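Local coordinates for flavoredoxin (Methanosarcina acetivorans, PDB 3BNK), which binds flavin mononucleotide as its cofactor and probably serves as a carrier in electron transport, at the interface of chains A and B. Coordinates in Å, arbitrary orientation; residue numbers count along the deposited sequence, not the author numbering. Chains: chain A/B, Flavoredoxin.

Contact 1: the interface of chains A and B. Residues chain A 127, 131-132; chain B 40-41, 46, 123, 125, 134.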
loop_
_atom_site.group_PDB
_atom_site.type_symbol
_atom_site.label_atom_id
_atom_site.label_comp_id
_atom_site.label_asym_id
_atom_site.label_seq_id
_atom_site.Cartn_x
_atom_site.Cartn_y
_atom_site.Cartn_z
ATOM N N PHE A 127 7.782 -12.795 9.577
ATOM C CA PHE A 127 6.473 -13.204 10.068
ATOM C C PHE A 127 6.218 -14.631 9.530
ATOM O O PHE A 127 6.968 -15.094 8.665
ATOM C CB PHE A 127 5.399 -12.182 9.649
ATOM C CG PHE A 127 5.622 -10.807 10.219
ATOM C CD1 PHE A 127 6.333 -9.846 9.498
ATOM C CD2 PHE A 127 5.147 -10.481 11.487
ATOM C CE1 PHE A 127 6.559 -8.583 10.032
ATOM C CE2 PHE A 127 5.358 -9.214 12.027
ATOM C CZ PHE A 127 6.066 -8.263 11.295
ATOM N N TYR A 131 8.609 -12.622 4.792
ATOM C CA TYR A 131 9.544 -11.601 5.271
ATOM C C TYR A 131 8.929 -10.212 5.082
ATOM O O TYR A 131 8.078 -10.000 4.205
ATOM C CB TYR A 131 10.882 -11.683 4.529
ATOM C CG TYR A 131 11.545 -13.044 4.571
ATOM C CD1 TYR A 131 11.419 -13.926 3.503
ATOM C CD2 TYR A 131 12.295 -13.453 5.682
ATOM C CE1 TYR A 131 12.026 -15.182 3.520
ATOM C CE2 TYR A 131 12.908 -14.719 5.711
ATOM C CZ TYR A 131 12.761 -15.569 4.619
ATOM O OH TYR A 131 13.350 -16.811 4.612
ATOM N N PHE A 132 9.344 -9.268 5.923
ATOM C CA PHE A 132 9.030 -7.863 5.718
ATOM C C PHE A 132 10.347 -7.075 5.728
ATOM O O PHE A 132 10.885 -6.775 6.803
ATOM C CB PHE A 132 8.051 -7.361 6.794
ATOM C CG PHE A 132 7.454 -6.006 6.499
ATOM C CD1 PHE A 132 6.581 -5.829 5.428
ATOM C CD2 PHE A 132 7.750 -4.908 7.306
ATOM C CE1 PHE A 132 6.016 -4.590 5.158
ATOM C CE2 PHE A 132 7.190 -3.653 7.049
ATOM C CZ PHE A 132 6.322 -3.493 5.974
ATOM N N VAL B 40 1.067 -7.523 5.027
ATOM C CA VAL B 40 2.397 -7.834 5.504
ATOM C C VAL B 40 2.609 -9.346 5.464
ATOM O O VAL B 40 3.659 -9.837 4.987
ATOM C CB VAL B 40 2.591 -7.263 6.940
ATOM C CG1 VAL B 40 3.841 -7.819 7.587
ATOM C CG2 VAL B 40 2.638 -5.724 6.904
ATOM N N ASN B 41 1.612 -10.083 5.956
ATOM C CA ASN B 41 1.693 -11.548 6.075
ATOM C C ASN B 41 0.450 -12.203 5.490
ATOM O O ASN B 41 -0.657 -11.682 5.625
ATOM C CB ASN B 41 1.867 -11.954 7.553
ATOM C CG ASN B 41 2.355 -13.402 7.737
ATOM O OD1 ASN B 41 1.634 -14.251 8.262
ATOM N ND2 ASN B 41 3.568 -13.676 7.310
ATOM N N MET B 46 -2.123 -10.644 8.053
ATOM C CA MET B 46 -1.663 -9.434 8.749
ATOM C C MET B 46 -1.470 -8.238 7.799
ATOM O O MET B 46 -1.014 -8.402 6.667
ATOM C CB MET B 46 -0.332 -9.688 9.479
ATOM C CG MET B 46 -0.310 -10.889 10.442
ATOM S SD MET B 46 1.341 -11.211 11.131
ATOM C CE MET B 46 1.685 -9.679 11.953
ATOM N N GLU B 123 2.837 -6.880 16.411
ATOM C CA GLU B 123 4.135 -6.275 16.670
ATOM C C GLU B 123 4.086 -4.793 16.336
ATOM O O GLU B 123 3.554 -4.398 15.292
ATOM C CB GLU B 123 5.239 -6.972 15.858
ATOM C CG GLU B 123 6.660 -6.586 16.282
ATOM C CD GLU B 123 7.753 -7.454 15.657
ATOM O OE1 GLU B 123 7.407 -8.482 15.028
ATOM O OE2 GLU B 123 8.971 -7.114 15.814
ATOM N N LEU B 125 6.491 -1.927 15.312
ATOM C CA LEU B 125 7.812 -1.558 14.812
ATOM C C LEU B 125 8.032 -0.062 14.948
ATOM O O LEU B 125 7.144 0.739 14.632
ATOM C CB LEU B 125 7.979 -1.971 13.346
ATOM C CG LEU B 125 7.552 -3.360 12.908
ATOM C CD1 LEU B 125 7.700 -3.470 11.397
ATOM C CD2 LEU B 125 8.354 -4.431 13.631
ATOM N N VAL B 134 1.953 -3.639 13.128
ATOM C CA VAL B 134 1.553 -4.855 12.395
ATOM C C VAL B 134 0.401 -5.556 13.145
ATOM O O VAL B 134 0.517 -5.903 14.333
ATOM C CB VAL B 134 2.753 -5.823 12.099
ATOM C CG1 VAL B 134 2.305 -7.012 11.277
ATOM C CG2 VAL B 134 3.865 -5.103 11.344
#

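Contact 2: the interface of chains A and B. Residues chain A 38-40, 132; chain B 36, 127, 130, 132.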
loop_
_atom_site.group_PDB
_atom_site.type_symbol
_atom_site.label_atom_id
_atom_site.label_comp_id
_atom_site.label_asym_id
_atom_site.label_seq_id
_atom_site.Cartn_x
_atom_site.Cartn_y
_atom_site.Cartn_z
ATOM N N SER A 38 4.495 -0.366 1.308
ATOM C CA SER A 38 4.048 0.886 1.874
ATOM C C SER A 38 5.258 1.614 2.422
ATOM O O SER A 38 6.233 0.971 2.869
ATOM C CB SER A 38 3.043 0.632 3.011
ATOM O OG SER A 38 2.786 1.801 3.775
ATOM N N ARG A 39 5.188 2.946 2.396
ATOM C CA ARG A 39 6.077 3.775 3.214
ATOM C C ARG A 39 5.872 3.423 4.682
ATOM O O ARG A 39 4.776 3.011 5.115
ATOM C CB ARG A 39 5.881 5.283 2.971
ATOM C CG ARG A 39 6.421 5.799 1.636
ATOM C CD ARG A 39 7.963 5.813 1.559
ATOM N NE ARG A 39 8.513 6.697 2.578
ATOM C CZ ARG A 39 8.626 8.012 2.449
ATOM N NH1 ARG A 39 8.258 8.613 1.325
ATOM N NH2 ARG A 39 9.091 8.728 3.457
ATOM N N VAL A 40 6.950 3.567 5.441
ATOM C CA VAL A 40 7.007 3.063 6.794
ATOM C C VAL A 40 7.606 4.146 7.720
ATOM O O VAL A 40 7.384 4.140 8.925
ATOM C CB VAL A 40 7.830 1.742 6.774
ATOM C CG1 VAL A 40 8.623 1.564 7.979
ATOM C CG2 VAL A 40 6.924 0.539 6.494
ATOM N N PHE A 132 9.344 -9.268 5.923
ATOM C CA PHE A 132 9.030 -7.863 5.718
ATOM C C PHE A 132 10.347 -7.075 5.728
ATOM O O PHE A 132 10.885 -6.775 6.803
ATOM C CB PHE A 132 8.051 -7.361 6.794
ATOM C CG PHE A 132 7.454 -6.006 6.499
ATOM C CD1 PHE A 132 6.581 -5.829 5.428
ATOM C CD2 PHE A 132 7.750 -4.908 7.306
ATOM C CE1 PHE A 132 6.016 -4.590 5.158
ATOM C CE2 PHE A 132 7.190 -3.653 7.049
ATOM C CZ PHE A 132 6.322 -3.493 5.974
ATOM N N TRP B 36 -0.706 4.976 4.434
ATOM C CA TRP B 36 0.375 4.007 4.653
ATOM C C TRP B 36 -0.181 2.718 5.267
ATOM O O TRP B 36 0.000 2.464 6.470
ATOM C CB TRP B 36 1.487 4.598 5.546
ATOM C CG TRP B 36 2.215 5.820 4.962
ATOM C CD1 TRP B 36 1.817 6.593 3.898
ATOM C CD2 TRP B 36 3.423 6.416 5.454
ATOM N NE1 TRP B 36 2.703 7.617 3.691
ATOM C CE2 TRP B 36 3.697 7.542 4.636
ATOM C CE3 TRP B 36 4.290 6.123 6.519
ATOM C CZ2 TRP B 36 4.823 8.356 4.828
ATOM C CZ3 TRP B 36 5.405 6.939 6.714
ATOM C CH2 TRP B 36 5.658 8.046 5.871
ATOM N N PHE B 127 10.417 3.255 14.003
ATOM C CA PHE B 127 11.384 3.883 13.122
ATOM C C PHE B 127 11.515 5.328 13.584
ATOM O O PHE B 127 10.755 5.746 14.465
ATOM C CB PHE B 127 10.959 3.724 11.644
ATOM C CG PHE B 127 10.736 2.288 11.249
ATOM C CD1 PHE B 127 9.446 1.772 11.135
ATOM C CD2 PHE B 127 11.820 1.429 11.059
ATOM C CE1 PHE B 127 9.242 0.433 10.797
ATOM C CE2 PHE B 127 11.622 0.087 10.727
ATOM C CZ PHE B 127 10.335 -0.410 10.589
ATOM N N ASN B 130 8.112 7.482 12.812
ATOM C CA ASN B 130 6.840 6.764 12.688
ATOM C C ASN B 130 6.844 5.438 13.435
ATOM O O ASN B 130 7.887 4.806 13.599
ATOM C CB ASN B 130 6.536 6.447 11.206
ATOM C CG ASN B 130 6.470 7.681 10.333
ATOM O OD1 ASN B 130 7.490 8.311 10.053
ATOM N ND2 ASN B 130 5.265 8.030 9.883
ATOM N N PHE B 132 5.155 1.620 12.807
ATOM C CA PHE B 132 4.442 0.733 11.904
ATOM C C PHE B 132 3.875 -0.401 12.766
ATOM O O PHE B 132 4.609 -1.287 13.238
ATOM C CB PHE B 132 5.352 0.242 10.778
ATOM C CG PHE B 132 4.612 -0.261 9.551
ATOM C CD1 PHE B 132 4.001 0.635 8.664
ATOM C CD2 PHE B 132 4.577 -1.628 9.249
ATOM C CE1 PHE B 132 3.339 0.175 7.510
ATOM C CE2 PHE B 132 3.911 -2.102 8.085
ATOM C CZ PHE B 132 3.301 -1.195 7.224
#

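Contact 3: the interface of chains A and B. Residues chain A 9-12; chain B 39, 42, 45, 47, 137.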
loop_
_atom_site.group_PDB
_atom_site.type_symbol
_atom_site.label_atom_id
_atom_site.label_comp_id
_atom_site.label_asym_id
_atom_site.label_seq_id
_atom_site.Cartn_x
_atom_site.Cartn_y
_atom_site.Cartn_z
ATOM N N ASN A 9 -11.460 -13.299 6.516
ATOM C CA ASN A 9 -10.358 -12.513 7.088
ATOM C C ASN A 9 -9.164 -12.243 6.191
ATOM O O ASN A 9 -8.429 -11.288 6.427
ATOM C CB ASN A 9 -9.842 -13.170 8.365
ATOM C CG ASN A 9 -10.710 -12.892 9.538
ATOM O OD1 ASN A 9 -10.661 -13.610 10.537
ATOM N ND2 ASN A 9 -11.525 -11.848 9.438
ATOM N N ASN A 10 -8.947 -13.099 5.196
ATOM C CA ASN A 10 -7.875 -12.890 4.237
ATOM C C ASN A 10 -8.286 -11.789 3.241
ATOM O O ASN A 10 -8.650 -12.055 2.093
ATOM C CB ASN A 10 -7.524 -14.213 3.547
ATOM C CG ASN A 10 -6.245 -14.140 2.710
ATOM O OD1 ASN A 10 -5.954 -15.052 1.920
ATOM N ND2 ASN A 10 -5.475 -13.077 2.881
ATOM N N VAL A 11 -8.248 -10.546 3.718
ATOM C CA VAL A 11 -8.655 -9.391 2.926
ATOM C C VAL A 11 -7.457 -8.543 2.511
ATOM O O VAL A 11 -6.564 -8.252 3.327
ATOM C CB VAL A 11 -9.706 -8.532 3.666
ATOM C CG1 VAL A 11 -11.086 -9.137 3.521
ATOM C CG2 VAL A 11 -9.361 -8.428 5.124
ATOM N N PHE A 12 -7.439 -8.168 1.233
ATOM C CA PHE A 12 -6.372 -7.340 0.679
ATOM C C PHE A 12 -6.795 -5.881 0.714
ATOM O O PHE A 12 -7.974 -5.578 0.914
ATOM C CB PHE A 12 -6.024 -7.774 -0.748
ATOM C CG PHE A 12 -5.464 -9.168 -0.841
ATOM C CD1 PHE A 12 -6.301 -10.285 -0.715
ATOM C CD2 PHE A 12 -4.108 -9.368 -1.068
ATOM C CE1 PHE A 12 -5.788 -11.574 -0.807
ATOM C CE2 PHE A 12 -3.581 -10.648 -1.166
ATOM C CZ PHE A 12 -4.420 -11.757 -1.033
ATOM N N ARG B 39 -0.783 -5.017 3.239
ATOM C CA ARG B 39 -0.624 -6.392 3.738
ATOM C C ARG B 39 0.850 -6.679 4.027
ATOM O O ARG B 39 1.762 -6.102 3.410
ATOM C CB ARG B 39 -1.240 -7.430 2.792
ATOM C CG ARG B 39 -2.766 -7.542 2.890
ATOM C CD ARG B 39 -3.246 -8.192 4.193
ATOM N NE ARG B 39 -2.810 -9.581 4.332
ATOM C CZ ARG B 39 -3.520 -10.634 3.917
ATOM N NH1 ARG B 39 -4.705 -10.461 3.346
ATOM N NH2 ARG B 39 -3.047 -11.861 4.065
ATOM N N ALA B 42 0.645 -13.345 4.839
ATOM C CA ALA B 42 -0.447 -14.106 4.229
ATOM C C ALA B 42 -1.265 -14.894 5.253
ATOM O O ALA B 42 -2.489 -14.800 5.272
ATOM C CB ALA B 42 0.096 -15.033 3.168
ATOM N N PRO B 45 -3.549 -13.778 8.296
ATOM C CA PRO B 45 -3.615 -12.520 7.542
ATOM C C PRO B 45 -3.225 -11.307 8.411
ATOM O O PRO B 45 -3.888 -11.022 9.397
ATOM C CB PRO B 45 -5.081 -12.457 7.103
ATOM C CG PRO B 45 -5.810 -13.343 8.095
ATOM C CD PRO B 45 -4.862 -14.446 8.379
ATOM N N LEU B 47 -1.818 -7.045 8.285
ATOM C CA LEU B 47 -1.543 -5.779 7.592
ATOM C C LEU B 47 -0.598 -4.957 8.465
ATOM O O LEU B 47 -0.323 -5.312 9.608
ATOM C CB LEU B 47 -2.815 -4.939 7.413
ATOM C CG LEU B 47 -4.208 -5.307 6.907
ATOM C CD1 LEU B 47 -5.234 -4.353 7.465
ATOM C CD2 LEU B 47 -4.284 -5.277 5.367
ATOM N N ILE B 137 -5.621 -9.372 10.985
ATOM C CA ILE B 137 -7.022 -9.097 10.699
ATOM C C ILE B 137 -7.855 -10.212 11.332
ATOM O O ILE B 137 -7.880 -11.359 10.853
ATOM C CB ILE B 137 -7.308 -8.980 9.177
ATOM C CG1 ILE B 137 -6.366 -7.955 8.530
ATOM C CG2 ILE B 137 -8.781 -8.599 8.923
ATOM C CD1 ILE B 137 -6.284 -8.107 7.000
#

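Contact 1: the interface of chains A and B
A:Phe127 pushes its benzyl ring into a largely apolar recess of chain B walled by B:Val40, B:Met46 and B:Val134. This is a knob-in-pocket element of the two-fold symmetric interface of the deposited pair, which may be the biological dimer. CG lies anti to the carbonyl carbon and beside the backbone N (chi1 -62°), which turns the ring toward chain B.

The apolar contacts divide round the ring. On the CD1-CE1 side, A:Phe127 CE1 meets the methyl CG1 of B:Val40 at 3.7 Å. On the CD2-CE2 side, B:Met46 crosses the phenylalanine at about a right angle and sets its thioether methyl CE 3.6 Å from A:Phe127 CD2; a bend at chi3 (60°) brings this methyl to the ring, and a flexible methionine suits such a contoured wall. Beyond the CE2-CZ end B:Val134 comes from the opposite direction, its CG1 3.8 Å from A:Phe127 CE2. The branched valines give the recess compact, stiff sides. B:Val40 also offers CG2 to A:Phe132 CE1 at 4.0 Å, so one valine serves two aromatic rings. Within chain A, CB of A:Phe132 lies in the plane of the A:Phe127 ring, at its edge, and buttresses it.

Polar side chains border the recess. B:Glu123, extended beyond CG, brings carboxylate OE1 3.7 Å from A:Phe127 CE2, with carboxylate and ring planes 56° apart. At the ring's root, the amide nitrogen ND2 of B:Asn41 lies 3.3 Å from A:Phe127 CB.

Contact 2: the interface of chains A and B
The aliphatic base of A:Arg39 lies over the indole of B:Trp36, while A:Val40 spreads its two methyls over two phenylalanines of chain B. Together they form an aromatic patch of the interface between the two copies, beside the flavin site, since B:Trp36 belongs to the FMN pocket.

CH-pi contacts dominate. CB of A:Arg39 stands over the centre of the tryptophan, 3.6 Å from the centroid of the six-membered ring of B:Trp36; the wide, flat indole suits a CH2 group. CG2 of A:Val40 sits over a face of B:Phe132, 3.7 Å from the ring centroid and offset toward the rim. The other methyl, CG1, lies over the face of B:Phe127, although its approach is modelled too closely for the spacing to mean much. Branching at CB lets this valine touch both rings.

Ring-to-ring contact joins the two copies of Phe132, which cross obliquely; CZ of A:Phe132 is 3.5 Å from CE2 of B:Phe132. On chain B, CG is anti to the backbone N (chi1 -159°), carrying the ring toward its counterpart.

Polar groups shape the margin. The carbonyl O of A:Arg39 lies above the indole plane near its rim, 3.4 Å from B:Trp36 CE3. That same carbonyl accepts a hydrogen bond from the hydroxyl OG of A:Ser38 at 2.7 Å from A:Arg39 O, the donor tilted 18° from the carbonyl plane.

Contact 3: the interface of chains A and B
The guanidinium of B:Arg39 reaches across to A:Val11 and A:Asn10, joining chain B to an N-terminal loop of chain A.

A hydrogen bond runs from NH1 of B:Arg39 to the backbone carbonyl O of A:Val11, 2.9 Å away; a long arginine with several N-H groups suits this reach. The acceptor lies close to the guanidinium plane, but the donor stands above the carbonyl plane, 73° out of it, and so does not lie on a lone pair. Bends at chi2 and chi3 fold the arginine head toward the loop. At the guanidinium edge, ND2 of A:Asn10 is modelled 2.8 Å from B:Arg39 NH1; as two donors face each other, the amide is doubtful and may be flipped, which would present OD1 as acceptor.

NH1 also stands over the centre of the A:Phe12 ring, 4.3 Å from its centroid, in a cation-pi contact. B:Pro45 CB lies over a guanidinium face, offset toward its rim, and may steady the head.

Among apolar groups, A:Val11 CG2 meets B:Ile137 CD1 at 3.6 Å, the branched chains meeting at a slant. Rigid B:Pro45 supports the loop, with CB 4.0 Å from A:Asn10 CA.

Lying between strands 5-7 and 16-17, the chain A loop straps across chain B strands 37-41, 46-52 and 130-142.

Contact 1 lies about 10 Å from contact 2 and about 11 Å from contact 3, measured between the centres of their C-alpha atoms, whereas contacts 2 and 3 are about 17 Å apart. A:Phe132 belongs to both contact 1 and contact 2, and strands 37-41 and 130-142 supply residues to all three. By symmetry Val40 and Phe127 exchange chains between contacts 1 and 2, and each Arg39 uses its CB (contact 2, here chain A) and guanidinium (contact 3, chain B). An apolar middle continued by a loop strap would fit a homodimer, which the structure alone does not prove, and contact 2 may couple assembly to the flavin pocket.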